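Local coordinates for sporulation-control protein spo0M (Bacillus subtilis, PDB 5CL2) that controls expression of the sporulation regulator gene spo0A and is required for Bacillus subtilis to pass morphological stage 0 of sporulation, at residues A39-Y53 with Y65-I79. Numbering follows the deposited sequence.
Sequences AQDIRYIDLQLSTRY and YATIHSFRVTGSFTI
Gln40 and Ile79 start the pairing, each backbone N hydrogen-bonded to the other's O. Ile42 comes next, lying alongside Phe77: its CB sits over one ring face, 4.2 Å from the centroid, a CH-pi contact, while Ile42 CD1 comes within 3.5 Å of Ile79 CG2. Tyr44 turns to the other side of the sheet and takes the guanidinium of Arg72 flat on its ring, planes 8° apart and centres 3.8 Å apart; Arg72 CG lies opposite its backbone N (chi1 177°), and bends at chi2 and chi3 bring the group over the ring. The Tyr44 hydroxyl hydrogen-bonds to Asp111 OD2. The two segments are the arms of an antiparallel hairpin at one margin of a sheet, consistent with an arrestin-like fold, and two classic beta bulges kink the 65-79 arm. At the first, Val73 and Thr74 both face Ile45. Asp46 then holds Arg72 side-on, OD1 to NE at 2.8 Å and OD2 to NH2 at 2.9 Å, both nitrogens on the syn side. With an alanine in place of Asp46, NE and NH2 of Arg72 would probably lose their carboxylate mate, leaving the stacked guanidinium able to turn in its own plane. Leu47 packs on the face it shares with Ile42 and Phe77, toward Phe89, its CB 3.6 Å from Phe71 CE1. At the second bulge Leu49 O accepts from both Ile68 N and His69 N.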
loop_
_atom_site.group_PDB
_atom_site.type_symbol
_atom_site.label_atom_id
_atom_site.label_comp_id
_atom_site.label_asym_id
_atom_site.label_seq_id
_atom_site.Cartn_x
_atom_site.Cartn_y
_atom_site.Cartn_z
ATOM N N ALA A 39 20.178 -13.614 -35.540
ATOM C CA ALA A 39 20.672 -13.274 -34.215
ATOM C C ALA A 39 19.914 -12.049 -33.721
ATOM O O ALA A 39 19.570 -11.154 -34.498
ATOM C CB ALA A 39 22.159 -13.017 -34.234
ATOM N N GLN A 40 19.553 -12.024 -32.450
ATOM C CA GLN A 40 18.860 -10.831 -31.974
ATOM C C GLN A 40 19.417 -10.285 -30.683
ATOM O O GLN A 40 20.040 -11.006 -29.892
ATOM C CB GLN A 40 17.363 -11.091 -31.842
ATOM C CG GLN A 40 16.707 -11.607 -33.108
ATOM C CD GLN A 40 15.206 -11.721 -32.978
ATOM O OE1 GLN A 40 14.712 -12.615 -32.298
ATOM N NE2 GLN A 40 14.471 -10.821 -33.631
ATOM N N ASP A 41 19.189 -8.988 -30.498
ATOM C CA ASP A 41 19.610 -8.270 -29.307
ATOM C C ASP A 41 18.437 -8.169 -28.363
ATOM O O ASP A 41 17.440 -7.523 -28.675
ATOM C CB ASP A 41 20.120 -6.877 -29.657
ATOM C CG ASP A 41 21.463 -6.904 -30.364
ATOM O OD1 ASP A 41 22.308 -7.791 -30.068
ATOM O OD2 ASP A 41 21.663 -6.029 -31.231
ATOM N N ILE A 42 18.564 -8.826 -27.219
ATOM C CA ILE A 42 17.546 -8.819 -26.194
ATOM C C ILE A 42 17.837 -7.759 -25.116
ATOM O O ILE A 42 18.894 -7.778 -24.492
ATOM C CB ILE A 42 17.422 -10.215 -25.586
ATOM C CG1 ILE A 42 16.736 -11.124 -26.628
ATOM C CG2 ILE A 42 16.643 -10.141 -24.236
ATOM C CD1 ILE A 42 17.027 -12.601 -26.505
ATOM N N ARG A 43 16.902 -6.835 -24.902
ATOM C CA ARG A 43 17.128 -5.738 -23.942
ATOM C C ARG A 43 16.994 -6.205 -22.490
ATOM O O ARG A 43 17.825 -5.870 -21.656
ATOM C CB ARG A 43 16.178 -4.581 -24.251
ATOM C CG ARG A 43 16.484 -3.983 -25.636
ATOM C CD ARG A 43 15.873 -2.626 -25.884
ATOM N NE ARG A 43 14.470 -2.581 -25.485
ATOM C CZ ARG A 43 13.815 -1.462 -25.193
ATOM N NH1 ARG A 43 14.443 -0.292 -25.264
ATOM N NH2 ARG A 43 12.529 -1.512 -24.848
ATOM N N TYR A 44 16.036 -7.076 -22.210
ATOM C CA TYR A 44 15.855 -7.560 -20.853
ATOM C C TYR A 44 14.803 -8.652 -20.838
ATOM O O TYR A 44 14.020 -8.766 -21.769
ATOM C CB TYR A 44 15.415 -6.398 -19.898
ATOM C CG TYR A 44 14.063 -5.807 -20.262
ATOM C CD1 TYR A 44 12.882 -6.441 -19.873
ATOM C CD2 TYR A 44 13.960 -4.620 -20.998
ATOM C CE1 TYR A 44 11.640 -5.923 -20.207
ATOM C CE2 TYR A 44 12.696 -4.086 -21.339
ATOM C CZ TYR A 44 11.546 -4.753 -20.934
ATOM O OH TYR A 44 10.276 -4.284 -21.254
ATOM N N ILE A 45 14.765 -9.417 -19.750
ATOM C CA ILE A 45 13.656 -10.312 -19.468
ATOM C C ILE A 45 13.074 -9.966 -18.085
ATOM O O ILE A 45 13.778 -10.066 -17.056
ATOM C CB ILE A 45 14.083 -11.792 -19.488
ATOM C CG1 ILE A 45 14.753 -12.158 -20.822
ATOM C CG2 ILE A 45 12.887 -12.715 -19.188
ATOM C CD1 ILE A 45 15.289 -13.567 -20.826
ATOM N N ASP A 46 11.798 -9.564 -18.091
ATOM C CA ASP A 46 11.025 -9.229 -16.886
ATOM C C ASP A 46 9.979 -10.300 -16.642
ATOM O O ASP A 46 9.487 -10.939 -17.588
ATOM C CB ASP A 46 10.312 -7.862 -17.010
ATOM C CG ASP A 46 11.257 -6.666 -16.807
ATOM O OD1 ASP A 46 12.417 -6.861 -16.381
ATOM O OD2 ASP A 46 10.855 -5.526 -17.143
ATOM N N LEU A 47 9.675 -10.505 -15.364
ATOM C CA LEU A 47 8.554 -11.321 -14.915
ATOM C C LEU A 47 7.546 -10.401 -14.234
ATOM O O LEU A 47 7.939 -9.465 -13.529
ATOM C CB LEU A 47 8.998 -12.375 -13.904
ATOM C CG LEU A 47 9.581 -13.677 -14.447
ATOM C CD1 LEU A 47 9.346 -14.805 -13.463
ATOM C CD2 LEU A 47 9.098 -13.997 -15.857
ATOM N N GLN A 48 6.260 -10.677 -14.428
ATOM C CA GLN A 48 5.203 -9.914 -13.764
ATOM C C GLN A 48 4.181 -10.842 -13.168
ATOM O O GLN A 48 3.692 -11.748 -13.842
ATOM C CB GLN A 48 4.474 -8.971 -14.715
ATOM C CG GLN A 48 5.338 -8.277 -15.718
ATOM C CD GLN A 48 4.980 -6.808 -15.823
ATOM O OE1 GLN A 48 3.797 -6.438 -15.787
ATOM N NE2 GLN A 48 6.005 -5.953 -15.935
ATOM N N LEU A 49 3.814 -10.561 -11.921
ATOM C CA LEU A 49 2.715 -11.253 -11.258
ATOM C C LEU A 49 1.505 -10.331 -11.389
ATOM O O LEU A 49 1.579 -9.154 -11.067
ATOM C CB LEU A 49 3.056 -11.556 -9.797
ATOM C CG LEU A 49 2.154 -12.519 -9.017
ATOM C CD1 LEU A 49 2.391 -13.985 -9.417
ATOM C CD2 LEU A 49 2.331 -12.326 -7.522
ATOM N N SER A 50 0.409 -10.845 -11.928
ATOM C CA SER A 50 -0.735 -9.984 -12.154
ATOM C C SER A 50 -2.065 -10.665 -11.919
ATOM O O SER A 50 -2.177 -11.892 -11.849
ATOM C CB SER A 50 -0.731 -9.428 -13.564
ATOM O OG SER A 50 -0.883 -10.489 -14.474
ATOM N N THR A 51 -3.081 -9.834 -11.763
ATOM C CA THR A 51 -4.423 -10.351 -11.619
ATOM C C THR A 51 -5.336 -9.331 -12.274
ATOM O O THR A 51 -4.838 -8.467 -13.014
ATOM C CB THR A 51 -4.785 -10.623 -10.138
ATOM O OG1 THR A 51 -6.010 -11.357 -10.086
ATOM C CG2 THR A 51 -4.869 -9.338 -9.327
ATOM N N ARG A 52 -6.649 -9.492 -12.101
ATOM C CA ARG A 52 -7.624 -8.532 -12.595
ATOM C C ARG A 52 -8.582 -8.155 -11.462
ATOM O O ARG A 52 -8.793 -8.925 -10.528
ATOM C CB ARG A 52 -8.432 -9.101 -13.756
ATOM C CG ARG A 52 -7.728 -10.143 -14.569
ATOM C CD ARG A 52 -8.730 -10.904 -15.414
ATOM N NE ARG A 52 -9.757 -11.542 -14.595
ATOM C CZ ARG A 52 -10.531 -12.541 -15.012
ATOM N NH1 ARG A 52 -10.406 -13.016 -16.251
ATOM N NH2 ARG A 52 -11.440 -13.059 -14.195
ATOM N N TYR A 53 -9.172 -6.977 -11.540
ATOM C CA TYR A 53 -10.148 -6.612 -10.537
ATOM C C TYR A 53 -11.316 -5.899 -11.173
ATOM O O TYR A 53 -11.197 -5.367 -12.285
ATOM C CB TYR A 53 -9.517 -5.773 -9.429
ATOM C CG TYR A 53 -9.069 -4.379 -9.804
ATOM C CD1 TYR A 53 -7.837 -4.150 -10.411
ATOM C CD2 TYR A 53 -9.870 -3.282 -9.513
ATOM C CE1 TYR A 53 -7.427 -2.852 -10.728
ATOM C CE2 TYR A 53 -9.477 -1.995 -9.812
ATOM C CZ TYR A 53 -8.266 -1.774 -10.410
ATOM O OH TYR A 53 -7.922 -0.468 -10.692
ATOM N N TYR A 65 -6.731 -5.000 -15.583
ATOM C CA TYR A 65 -5.491 -5.719 -15.320
ATOM C C TYR A 65 -4.678 -4.973 -14.255
ATOM O O TYR A 65 -4.649 -3.729 -14.217
ATOM C CB TYR A 65 -4.719 -5.852 -16.650
ATOM C CG TYR A 65 -3.382 -6.562 -16.629
ATOM C CD1 TYR A 65 -3.303 -7.937 -16.799
ATOM C CD2 TYR A 65 -2.186 -5.849 -16.483
ATOM C CE1 TYR A 65 -2.060 -8.598 -16.814
ATOM C CE2 TYR A 65 -0.937 -6.501 -16.485
ATOM C CZ TYR A 65 -0.888 -7.879 -16.654
ATOM O OH TYR A 65 0.327 -8.551 -16.668
ATOM N N ALA A 66 -4.021 -5.720 -13.378
ATOM C CA ALA A 66 -3.262 -5.089 -12.293
ATOM C C ALA A 66 -1.993 -5.852 -11.982
ATOM O O ALA A 66 -2.025 -7.084 -11.863
ATOM C CB ALA A 66 -4.113 -4.982 -11.043
ATOM N N THR A 67 -0.897 -5.121 -11.797
ATOM C CA THR A 67 0.393 -5.743 -11.532
ATOM C C THR A 67 0.648 -5.888 -10.041
ATOM O O THR A 67 0.727 -4.898 -9.323
ATOM C CB THR A 67 1.523 -4.924 -12.200
ATOM O OG1 THR A 67 1.308 -4.902 -13.619
ATOM C CG2 THR A 67 2.883 -5.521 -11.912
ATOM N N ILE A 68 0.774 -7.125 -9.572
ATOM C CA ILE A 68 1.021 -7.408 -8.155
ATOM C C ILE A 68 2.495 -7.271 -7.785
ATOM O O ILE A 68 2.864 -6.810 -6.682
ATOM C CB ILE A 68 0.550 -8.822 -7.797
ATOM C CG1 ILE A 68 -0.958 -8.941 -7.965
ATOM C CG2 ILE A 68 0.891 -9.169 -6.380
ATOM C CD1 ILE A 68 -1.448 -10.379 -7.949
ATOM N N HIS A 69 3.349 -7.737 -8.688
ATOM C CA HIS A 69 4.788 -7.682 -8.465
ATOM C C HIS A 69 5.499 -7.679 -9.789
ATOM O O HIS A 69 5.017 -8.269 -10.761
ATOM C CB HIS A 69 5.239 -8.855 -7.619
ATOM C CG HIS A 69 6.708 -8.874 -7.336
ATOM N ND1 HIS A 69 7.324 -7.866 -6.619
ATOM C CD2 HIS A 69 7.656 -9.770 -7.630
ATOM C CE1 HIS A 69 8.608 -8.154 -6.493
ATOM N NE2 HIS A 69 8.843 -9.303 -7.106
ATOM N N SER A 70 6.652 -7.034 -9.841
ATOM C CA SER A 70 7.405 -6.974 -11.079
ATOM C C SER A 70 8.882 -6.934 -10.727
ATOM O O SER A 70 9.240 -6.329 -9.729
ATOM C CB SER A 70 6.973 -5.754 -11.893
ATOM O OG SER A 70 7.706 -5.657 -13.085
ATOM N N PHE A 71 9.721 -7.639 -11.492
ATOM C CA PHE A 71 11.174 -7.567 -11.335
ATOM C C PHE A 71 11.912 -8.031 -12.603
ATOM O O PHE A 71 11.338 -8.721 -13.451
ATOM C CB PHE A 71 11.630 -8.398 -10.128
ATOM C CG PHE A 71 11.655 -9.867 -10.385
ATOM C CD1 PHE A 71 10.484 -10.599 -10.378
ATOM C CD2 PHE A 71 12.855 -10.518 -10.645
ATOM C CE1 PHE A 71 10.507 -11.968 -10.624
ATOM C CE2 PHE A 71 12.891 -11.881 -10.887
ATOM C CZ PHE A 71 11.714 -12.610 -10.888
ATOM N N ARG A 72 13.190 -7.676 -12.718
ATOM C CA ARG A 72 13.967 -8.009 -13.927
ATOM C C ARG A 72 14.729 -9.324 -13.796
ATOM O O ARG A 72 15.579 -9.472 -12.928
ATOM C CB ARG A 72 14.933 -6.872 -14.256
ATOM C CG ARG A 72 15.858 -7.135 -15.451
ATOM C CD ARG A 72 16.046 -5.855 -16.245
ATOM N NE ARG A 72 14.739 -5.371 -16.679
ATOM C CZ ARG A 72 14.517 -4.243 -17.339
ATOM N NH1 ARG A 72 15.511 -3.417 -17.622
ATOM N NH2 ARG A 72 13.280 -3.938 -17.690
ATOM N N VAL A 73 14.421 -10.289 -14.655
ATOM C CA VAL A 73 15.134 -11.565 -14.592
ATOM C C VAL A 73 16.548 -11.367 -15.137
ATOM O O VAL A 73 17.528 -11.812 -14.535
ATOM C CB VAL A 73 14.407 -12.678 -15.360
ATOM C CG1 VAL A 73 15.280 -13.926 -15.447
ATOM C CG2 VAL A 73 13.070 -12.994 -14.699
ATOM N N THR A 74 16.673 -10.684 -16.262
ATOM C CA THR A 74 18.021 -10.459 -16.750
ATOM C C THR A 74 18.065 -9.222 -17.612
ATOM O O THR A 74 17.037 -8.776 -18.108
ATOM C CB THR A 74 18.598 -11.717 -17.547
ATOM O OG1 THR A 74 20.010 -11.566 -17.736
ATOM C CG2 THR A 74 17.974 -11.884 -18.910
ATOM N N GLY A 75 19.267 -8.689 -17.791
ATOM C CA GLY A 75 19.481 -7.527 -18.618
ATOM C C GLY A 75 19.874 -7.959 -20.020
ATOM O O GLY A 75 19.750 -9.124 -20.391
ATOM N N SER A 76 20.337 -6.986 -20.794
ATOM C CA SER A 76 20.644 -7.131 -22.195
ATOM C C SER A 76 21.708 -8.205 -22.541
ATOM O O SER A 76 22.665 -8.419 -21.789
ATOM C CB SER A 76 21.056 -5.758 -22.729
ATOM O OG SER A 76 22.322 -5.389 -22.220
ATOM N N PHE A 77 21.455 -8.934 -23.632
ATOM C CA PHE A 77 22.418 -9.878 -24.205
ATOM C C PHE A 77 22.046 -10.164 -25.658
ATOM O O PHE A 77 20.915 -9.946 -26.059
ATOM C CB PHE A 77 22.473 -11.188 -23.402
ATOM C CG PHE A 77 21.224 -12.045 -23.523
ATOM C CD1 PHE A 77 20.103 -11.797 -22.718
ATOM C CD2 PHE A 77 21.190 -13.128 -24.395
ATOM C CE1 PHE A 77 18.962 -12.591 -22.808
ATOM C CE2 PHE A 77 20.052 -13.921 -24.496
ATOM C CZ PHE A 77 18.928 -13.645 -23.692
ATOM N N THR A 78 22.987 -10.655 -26.449
ATOM C CA THR A 78 22.668 -11.057 -27.816
ATOM C C THR A 78 22.547 -12.568 -27.889
ATOM O O THR A 78 23.359 -13.300 -27.317
ATOM C CB THR A 78 23.707 -10.546 -28.809
ATOM O OG1 THR A 78 23.691 -9.119 -28.779
ATOM C CG2 THR A 78 23.356 -10.968 -30.218
ATOM N N ILE A 79 21.490 -13.030 -28.542
ATOM C CA ILE A 79 21.263 -14.451 -28.660
ATOM C C ILE A 79 21.507 -14.824 -30.111
ATOM O O ILE A 79 20.978 -14.161 -31.032
ATOM C CB ILE A 79 19.837 -14.854 -28.174
ATOM C CG1 ILE A 79 19.734 -16.368 -27.998
ATOM C CG2 ILE A 79 18.742 -14.269 -29.069
ATOM C CD1 ILE A 79 18.529 -16.800 -27.269
#